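Local coordinates for protein parahox neighbor (Phaeodactylum tricornutum CCAP 1055/1, PDB 5Z5M) that probably converts 5-hydroxyisourate to (S)-allantoin in urate degradation, joining a hydroxyisourate hydrolase and an OHCU decarboxylase in one chain, at residues A[117-122]-A[141-146]; A[247-252]-A[284-289]. All blocks are in the same frame, centred on the assembly; numbering follows the deposited sequence.

Contact 1 of 2, residues A[117-122]-A[141-146]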
ATOM      1  N   GLY A 117      -1.715  19.766  35.054  1.00 17.58           N
ATOM      2  CA  GLY A 117      -2.630  20.617  35.793  1.00 21.60           C
ATOM      3  C   GLY A 117      -3.760  21.115  34.911  1.00 18.80           C
ATOM      4  O   GLY A 117      -4.930  20.990  35.270  1.00 18.73           O
ATOM      5  N   ALA A 118      -3.411  21.658  33.746  1.00 18.57           N
ATOM      6  CA  ALA A 118      -4.406  22.151  32.798  1.00 11.81           C
ATOM      7  C   ALA A 118      -5.397  21.055  32.403  1.00 19.91           C
ATOM      8  O   ALA A 118      -6.609  21.257  32.460  1.00 14.22           O
ATOM      9  CB  ALA A 118      -3.726  22.716  31.560  1.00 19.47           C
ATOM     10  N   TYR A 119      -4.875  19.898  32.014  1.00 13.28           N
ATOM     11  CA  TYR A 119      -5.714  18.779  31.580  1.00 14.14           C
ATOM     12  C   TYR A 119      -6.811  18.453  32.592  1.00 17.26           C
ATOM     13  O   TYR A 119      -7.986  18.384  32.242  1.00 16.56           O
ATOM     14  CB  TYR A 119      -4.867  17.533  31.340  1.00 12.42           C
ATOM     15  CG  TYR A 119      -5.640  16.366  30.746  1.00 13.98           C
ATOM     16  CD1 TYR A 119      -5.609  16.117  29.381  1.00 15.04           C
ATOM     17  CD2 TYR A 119      -6.397  15.515  31.549  1.00 16.38           C
ATOM     18  CE1 TYR A 119      -6.300  15.057  28.827  1.00 14.72           C
ATOM     19  CE2 TYR A 119      -7.099  14.450  31.001  1.00 15.51           C
ATOM     20  CZ  TYR A 119      -7.047  14.229  29.641  1.00 21.01           C
ATOM     21  OH  TYR A 119      -7.735  13.173  29.085  1.00 24.74           O
ATOM     22  N   ARG A 120      -6.418  18.251  33.842  1.00 12.37           N
ATOM     23  CA  ARG A 120      -7.379  17.873  34.865  1.00 22.28           C
ATOM     24  C   ARG A 120      -8.378  18.997  35.122  1.00 28.00           C
ATOM     25  O   ARG A 120      -9.558  18.738  35.373  1.00 26.54           O
ATOM     26  CB  ARG A 120      -6.667  17.486  36.164  1.00 20.57           C
ATOM     27  CG  ARG A 120      -7.628  17.252  37.315  1.00 34.85           C
ATOM     28  CD  ARG A 120      -7.309  15.983  38.073  1.00 45.02           C
ATOM     29  NE  ARG A 120      -8.490  15.478  38.768  1.00 50.88           N
ATOM     30  CZ  ARG A 120      -8.494  14.406  39.550  1.00 43.89           C
ATOM     31  NH1 ARG A 120      -7.374  13.723  39.743  1.00 53.32           N
ATOM     32  NH2 ARG A 120      -9.618  14.018  40.140  1.00 49.67           N
ATOM     33  N   ASP A 121      -7.903  20.237  35.043  1.00 22.29           N
ATOM     34  CA  ASP A 121      -8.757  21.411  35.215  1.00 27.63           C
ATOM     35  C   ASP A 121      -9.912  21.420  34.230  1.00 23.26           C
ATOM     36  O   ASP A 121     -11.060  21.649  34.604  1.00 30.81           O
ATOM     37  CB  ASP A 121      -7.952  22.708  35.045  1.00 26.30           C
ATOM     38  CG  ASP A 121      -6.958  22.936  36.164  1.00 42.27           C
ATOM     39  OD1 ASP A 121      -7.116  22.314  37.236  1.00 32.99           O
ATOM     40  OD2 ASP A 121      -6.021  23.744  35.972  1.00 39.01           O
ATOM     41  N   GLN A 122      -9.603  21.169  32.966  1.00 18.38           N
ATOM     42  CA  GLN A 122     -10.592  21.348  31.915  1.00 20.43           C
ATOM     43  C   GLN A 122     -11.420  20.085  31.675  1.00 19.69           C
ATOM     44  O   GLN A 122     -12.525  20.165  31.141  1.00 30.66           O
ATOM     45  CB  GLN A 122      -9.909  21.796  30.619  1.00 33.21           C
ATOM     46  CG  GLN A 122      -8.818  20.868  30.124  1.00 27.97           C
ATOM     47  CD  GLN A 122      -7.891  21.538  29.116  1.00 39.90           C
ATOM     48  OE1 GLN A 122      -7.518  22.703  29.269  1.00 32.80           O
ATOM     49  NE2 GLN A 122      -7.522  20.802  28.076  1.00 35.05           N
ATOM     50  N   ALA A 141       4.366  14.153  24.609  1.00 12.13           N
ATOM     51  CA  ALA A 141       3.659  14.264  23.336  1.00 13.10           C
ATOM     52  C   ALA A 141       2.163  14.015  23.513  1.00 11.15           C
ATOM     53  O   ALA A 141       1.335  14.708  22.920  1.00 13.84           O
ATOM     54  CB  ALA A 141       4.236  13.295  22.318  1.00 16.26           C
ATOM     55  N   ALA A 142       1.827  13.027  24.337  1.00 13.93           N
ATOM     56  CA  ALA A 142       0.433  12.678  24.589  1.00 17.17           C
ATOM     57  C   ALA A 142      -0.280  13.807  25.329  1.00 16.07           C
ATOM     58  O   ALA A 142      -1.358  14.240  24.928  1.00 11.82           O
ATOM     59  CB  ALA A 142       0.342  11.378  25.380  1.00 14.63           C
ATOM     60  N   LEU A 143       0.330  14.273  26.415  1.00 12.84           N
ATOM     61  CA  LEU A 143      -0.212  15.385  27.184  1.00 11.75           C
ATOM     62  C   LEU A 143      -0.330  16.641  26.335  1.00 15.89           C
ATOM     63  O   LEU A 143      -1.342  17.334  26.377  1.00 15.60           O
ATOM     64  CB  LEU A 143       0.664  15.669  28.407  1.00 21.43           C
ATOM     65  CG  LEU A 143       0.035  15.432  29.781  1.00 28.59           C
ATOM     66  CD1 LEU A 143       1.035  15.742  30.885  1.00 26.37           C
ATOM     67  CD2 LEU A 143      -1.229  16.263  29.946  1.00 22.47           C
ATOM     68  N   GLY A 144       0.713  16.925  25.561  1.00 18.56           N
ATOM     69  CA  GLY A 144       0.738  18.118  24.735  1.00 22.50           C
ATOM     70  C   GLY A 144      -0.381  18.141  23.714  1.00 18.76           C
ATOM     71  O   GLY A 144      -0.948  19.194  23.420  1.00 16.90           O
ATOM     72  N   GLY A 145      -0.708  16.970  23.178  1.00 15.54           N
ATOM     73  CA  GLY A 145      -1.748  16.867  22.173  1.00 11.64           C
ATOM     74  C   GLY A 145      -3.141  16.833  22.775  1.00 13.58           C
ATOM     75  O   GLY A 145      -4.021  17.586  22.369  1.00 18.01           O
ATOM     76  N   ARG A 146      -3.338  15.963  23.759  1.00 11.53           N
ATOM     77  CA  ARG A 146      -4.670  15.721  24.301  1.00 11.73           C
ATOM     78  C   ARG A 146      -5.192  16.877  25.158  1.00 15.00           C
ATOM     79  O   ARG A 146      -6.388  16.971  25.426  1.00 11.70           O
ATOM     80  CB  ARG A 146      -4.670  14.408  25.092  1.00 14.84           C
ATOM     81  CG  ARG A 146      -4.637  13.175  24.179  1.00 13.54           C
ATOM     82  CD  ARG A 146      -4.312  11.883  24.920  1.00  9.76           C
ATOM     83  NE  ARG A 146      -5.170  11.667  26.080  1.00 13.75           N
ATOM     84  CZ  ARG A 146      -4.968  10.717  26.987  1.00 14.56           C
ATOM     85  NH1 ARG A 146      -3.945   9.879  26.858  1.00 13.04           N
ATOM     86  NH2 ARG A 146      -5.792  10.599  28.020  1.00 13.64           N
TER

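Contact 2 of 2, residues A[247-252]-A[284-289]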
ATOM      1  N   PHE A 247      13.534  -9.496   6.673  1.00  6.73           N
ATOM      2  CA  PHE A 247      13.288 -10.091   5.365  1.00  5.96           C
ATOM      3  C   PHE A 247      14.497  -9.886   4.462  1.00  9.04           C
ATOM      4  O   PHE A 247      14.904  -8.750   4.212  1.00 11.17           O
ATOM      5  CB  PHE A 247      12.048  -9.485   4.708  1.00  4.77           C
ATOM      6  CG  PHE A 247      10.777  -9.724   5.470  1.00  8.07           C
ATOM      7  CD1 PHE A 247      10.046 -10.884   5.278  1.00  9.44           C
ATOM      8  CD2 PHE A 247      10.305  -8.778   6.364  1.00  6.86           C
ATOM      9  CE1 PHE A 247       8.862 -11.106   5.972  1.00  6.36           C
ATOM     10  CE2 PHE A 247       9.129  -8.986   7.057  1.00  7.13           C
ATOM     11  CZ  PHE A 247       8.404 -10.159   6.864  1.00 11.48           C
ATOM     12  N   PHE A 248      15.073 -10.975   3.967  1.00 10.05           N
ATOM     13  CA  PHE A 248      16.244 -10.853   3.099  1.00  7.07           C
ATOM     14  C   PHE A 248      15.809 -10.791   1.641  1.00 12.62           C
ATOM     15  O   PHE A 248      15.976 -11.746   0.887  1.00 15.08           O
ATOM     16  CB  PHE A 248      17.218 -12.011   3.346  1.00  9.08           C
ATOM     17  CG  PHE A 248      17.859 -11.969   4.706  1.00 15.66           C
ATOM     18  CD1 PHE A 248      17.263 -12.594   5.788  1.00 11.79           C
ATOM     19  CD2 PHE A 248      19.037 -11.268   4.907  1.00 20.85           C
ATOM     20  CE1 PHE A 248      17.843 -12.544   7.045  1.00 17.79           C
ATOM     21  CE2 PHE A 248      19.619 -11.208   6.157  1.00 18.69           C
ATOM     22  CZ  PHE A 248      19.021 -11.845   7.229  1.00 17.30           C
ATOM     23  N   CYS A 249      15.253  -9.645   1.251  1.00  9.77           N
ATOM     24  CA  CYS A 249      14.632  -9.497  -0.059  1.00  9.61           C
ATOM     25  C   CYS A 249      15.642  -9.374  -1.187  1.00 12.29           C
ATOM     26  O   CYS A 249      15.339  -9.717  -2.328  1.00 15.19           O
ATOM     27  CB  CYS A 249      13.707  -8.286  -0.076  1.00 19.17           C
ATOM     28  SG  CYS A 249      12.320  -8.464   1.033  1.00 23.14           S
ATOM     29  N   GLY A 250      16.827  -8.863  -0.867  1.00 16.66           N
ATOM     30  CA  GLY A 250      17.886  -8.729  -1.851  1.00 12.64           C
ATOM     31  C   GLY A 250      18.252 -10.055  -2.487  1.00 11.44           C
ATOM     32  O   GLY A 250      18.397 -10.146  -3.708  1.00 15.50           O
ATOM     33  N   GLU A 251      18.407 -11.084  -1.659  1.00 12.43           N
ATOM     34  CA  GLU A 251      18.684 -12.430  -2.160  1.00 15.37           C
ATOM     35  C   GLU A 251      17.549 -12.948  -3.038  1.00 19.73           C
ATOM     36  O   GLU A 251      17.798 -13.612  -4.039  1.00 12.28           O
ATOM     37  CB  GLU A 251      18.915 -13.404  -1.002  1.00 17.44           C
ATOM     38  CG  GLU A 251      19.892 -12.915   0.037  1.00 16.14           C
ATOM     39  CD  GLU A 251      19.899 -13.778   1.286  1.00 22.77           C
ATOM     40  OE1 GLU A 251      19.196 -14.814   1.311  1.00 22.59           O
ATOM     41  OE2 GLU A 251      20.603 -13.406   2.250  1.00 26.33           O
ATOM     42  N   TYR A 252      16.305 -12.655  -2.656  1.00 13.66           N
ATOM     43  CA  TYR A 252      15.160 -13.102  -3.440  1.00 14.32           C
ATOM     44  C   TYR A 252      15.141 -12.432  -4.819  1.00 14.22           C
ATOM     45  O   TYR A 252      14.966 -13.101  -5.838  1.00 11.87           O
ATOM     46  CB  TYR A 252      13.833 -12.835  -2.700  1.00 12.34           C
ATOM     47  CG  TYR A 252      12.628 -13.007  -3.599  1.00 12.00           C
ATOM     48  CD1 TYR A 252      12.167 -14.274  -3.942  1.00 15.17           C
ATOM     49  CD2 TYR A 252      11.970 -11.903  -4.131  1.00 13.42           C
ATOM     50  CE1 TYR A 252      11.083 -14.435  -4.782  1.00 14.01           C
ATOM     51  CE2 TYR A 252      10.888 -12.053  -4.972  1.00 13.62           C
ATOM     52  CZ  TYR A 252      10.447 -13.321  -5.295  1.00 15.62           C
ATOM     53  OH  TYR A 252       9.368 -13.478  -6.131  1.00 17.44           O
ATOM     54  N   VAL A 284       1.271 -11.239  10.040  1.00  6.77           N
ATOM     55  CA  VAL A 284       2.029 -10.036   9.711  1.00  6.85           C
ATOM     56  C   VAL A 284       2.861 -10.279   8.463  1.00 14.46           C
ATOM     57  O   VAL A 284       4.009 -10.708   8.551  1.00 16.31           O
ATOM     58  CB  VAL A 284       2.930  -9.605  10.890  1.00 12.39           C
ATOM     59  CG1 VAL A 284       3.700  -8.315  10.552  1.00 11.63           C
ATOM     60  CG2 VAL A 284       2.088  -9.405  12.137  1.00 12.71           C
ATOM     61  N   PRO A 285       2.264 -10.022   7.289  1.00  8.34           N
ATOM     62  CA  PRO A 285       2.862 -10.300   5.985  1.00 10.14           C
ATOM     63  C   PRO A 285       3.725  -9.159   5.444  1.00 15.63           C
ATOM     64  O   PRO A 285       3.783  -8.076   6.030  1.00 16.32           O
ATOM     65  CB  PRO A 285       1.638 -10.500   5.095  1.00 12.77           C
ATOM     66  CG  PRO A 285       0.642  -9.542   5.656  1.00 12.27           C
ATOM     67  CD  PRO A 285       0.903  -9.469   7.151  1.00 11.79           C
ATOM     68  N   LEU A 286       4.379  -9.418   4.317  1.00 11.51           N
ATOM     69  CA  LEU A 286       5.137  -8.409   3.595  1.00  8.13           C
ATOM     70  C   LEU A 286       4.684  -8.358   2.132  1.00 12.57           C
ATOM     71  O   LEU A 286       4.685  -9.380   1.437  1.00 13.24           O
ATOM     72  CB  LEU A 286       6.643  -8.706   3.674  1.00  9.00           C
ATOM     73  CG  LEU A 286       7.573  -7.751   2.920  1.00  6.64           C
ATOM     74  CD1 LEU A 286       7.587  -6.385   3.601  1.00  6.40           C
ATOM     75  CD2 LEU A 286       8.982  -8.322   2.806  1.00 15.15           C
ATOM     76  N   LEU A 287       4.287  -7.174   1.673  1.00  7.02           N
ATOM     77  CA  LEU A 287       4.048  -6.921   0.255  1.00 10.36           C
ATOM     78  C   LEU A 287       5.268  -6.188  -0.269  1.00 12.17           C
ATOM     79  O   LEU A 287       5.600  -5.136   0.254  1.00  9.40           O
ATOM     80  CB  LEU A 287       2.783  -6.084   0.039  1.00 14.26           C
ATOM     81  CG  LEU A 287       1.392  -6.723   0.140  1.00 25.88           C
ATOM     82  CD1 LEU A 287       1.140  -7.346   1.504  1.00 24.71           C
ATOM     83  CD2 LEU A 287       0.323  -5.684  -0.178  1.00 27.70           C
ATOM     84  N   VAL A 288       5.957  -6.722  -1.275  1.00  7.31           N
ATOM     85  CA  VAL A 288       7.239  -6.116  -1.636  1.00  6.51           C
ATOM     86  C   VAL A 288       7.576  -6.141  -3.135  1.00  8.19           C
ATOM     87  O   VAL A 288       7.245  -7.086  -3.848  1.00  8.33           O
ATOM     88  CB  VAL A 288       8.386  -6.797  -0.844  1.00  8.16           C
ATOM     89  CG1 VAL A 288       8.486  -8.291  -1.185  1.00 11.92           C
ATOM     90  CG2 VAL A 288       9.712  -6.097  -1.079  1.00 12.94           C
ATOM     91  N   SER A 289       8.209  -5.065  -3.600  1.00  9.34           N
ATOM     92  CA  SER A 289       8.860  -5.012  -4.905  1.00 12.17           C
ATOM     93  C   SER A 289      10.263  -4.465  -4.631  1.00 10.98           C
ATOM     94  O   SER A 289      10.569  -4.131  -3.486  1.00  9.27           O
ATOM     95  CB  SER A 289       8.075  -4.136  -5.890  1.00 12.66           C
ATOM     96  OG  SER A 289       8.273  -2.751  -5.638  1.00 10.05           O
TER

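Contact 1 of 2, residues A[117-122]-A[141-146]
Tyr-119 reaches from helix 106-123 to the last turn of helix 136-146, touching Leu-143 near its root and Arg-146 near its tip. With CG anti to the backbone N (chi1 -174°), the ring is carried toward helix 136-146. CB comes first, 4.1 Å from Leu-143 CD2, an apolar contact. Leu-143 also packs on Phe-112 and Leu-115 of helix 106-123. Further out, CD1 passes the backbone of Arg-146, and CE1 lies 3.9 Å from Arg-146 O and 4.1 Å from Arg-146 CB. At the tip, OH sits at the edge of the guanidinium, near its plane, 3.4 Å from Arg-146 NH2. Ring and guanidinium planes stand 81° apart, so the two groups do not stack. In the arginine chain the bend at chi3 (52°) turns NH2 to the phenol oxygen, the two side chains crossing at a slant.

What fixes both polar ends is Glu-154: its OE1 takes a hydrogen bond from Tyr-119 OH and a salt bridge from Arg-146 NE, while Arg-146 NH2 also bonds Ile-128 O. The chemistry is thus a salt bridge made by a buried arginine, with a phenol sharing the same carboxylate oxygen. Through OE1, Glu-154 of helix 151-173 links helices 106-123 and 136-146 to its own, and that shared oxygen fixes where the phenol and the guanidinium sit.

Contact 2 of 2, residues A[247-252]-A[284-289]
The ring of Phe-247 has one face against Leu-286, whose CD2 stands 3.5 Å above the ring plane. The methyl is not centred. It lies 3.8 Å from the ring centroid and 22° off the normal, displaced toward CG, and Phe-247 CG to Leu-286 CD2 is accordingly the shortest approach, at 3.5 Å. This is a CH-pi contact. Near the far end of the ring the same leucine follows with its CB, 3.9 Å from Phe-247 CZ, so the leucine runs along the ring from CG toward CZ. Around the rest of the phenylalanine are Cys-185 and Val-187 of strand 182-189, Leu-271 of strand 268-275, and the ring of Trp-245, inclined at about 45°.

The two side chains come from opposite directions. Leu-286 holds CG anti to its backbone N (chi1 178°), and CD2 touches both the ring and the thiol of Cys-249, with Leu-286 CD2 3.8 Å from Cys-249 SG. One residue pair further on, Val-288 CG2 approaches the same sulfur, at 4.1 Å from Cys-249 SG. The sulfur therefore meets a methyl of each of two alternate residues of strand 281-289, both directed to the same side.

No hydrogen bond crosses between 247-252 and 284-289. The backbones, 8.5 Å apart between the CA atoms of Phe-247 and Leu-286, belong to different sheets: strand 241-248 pairs with its neighbours in one, strand 281-289 in the other. Side chains from the two sheets meet between them, as in the sandwich of the transthyretin family. Chemically the contact is wholly apolar, its thiol serving as a packing atom, and its cohesion comes from dispersion and burial.

Along the chain the two contacts come in series: contact 1 closes within the OHCU decarboxylase range before contact 2 opens within the transthyretin-like HIU hydrolase range. Their centres are 41 Å apart and their nearest atoms about 25 Å, and they share no helix or strand. Contact 1 joins two helices of an all-helical part, whereas contact 2 bridges the two sheets of a beta sandwich; helix 151-173, the following linker and the first strands of the hydrolase part lie between them in sequence. The assembly brings the parts together, since Ala-142 and Arg-146 pack on Ala-254 of the second subunit, and Glu-251 on His-137 of the second subunit. Decarboxylase and hydrolase parts thus meet between chains of the tetramer.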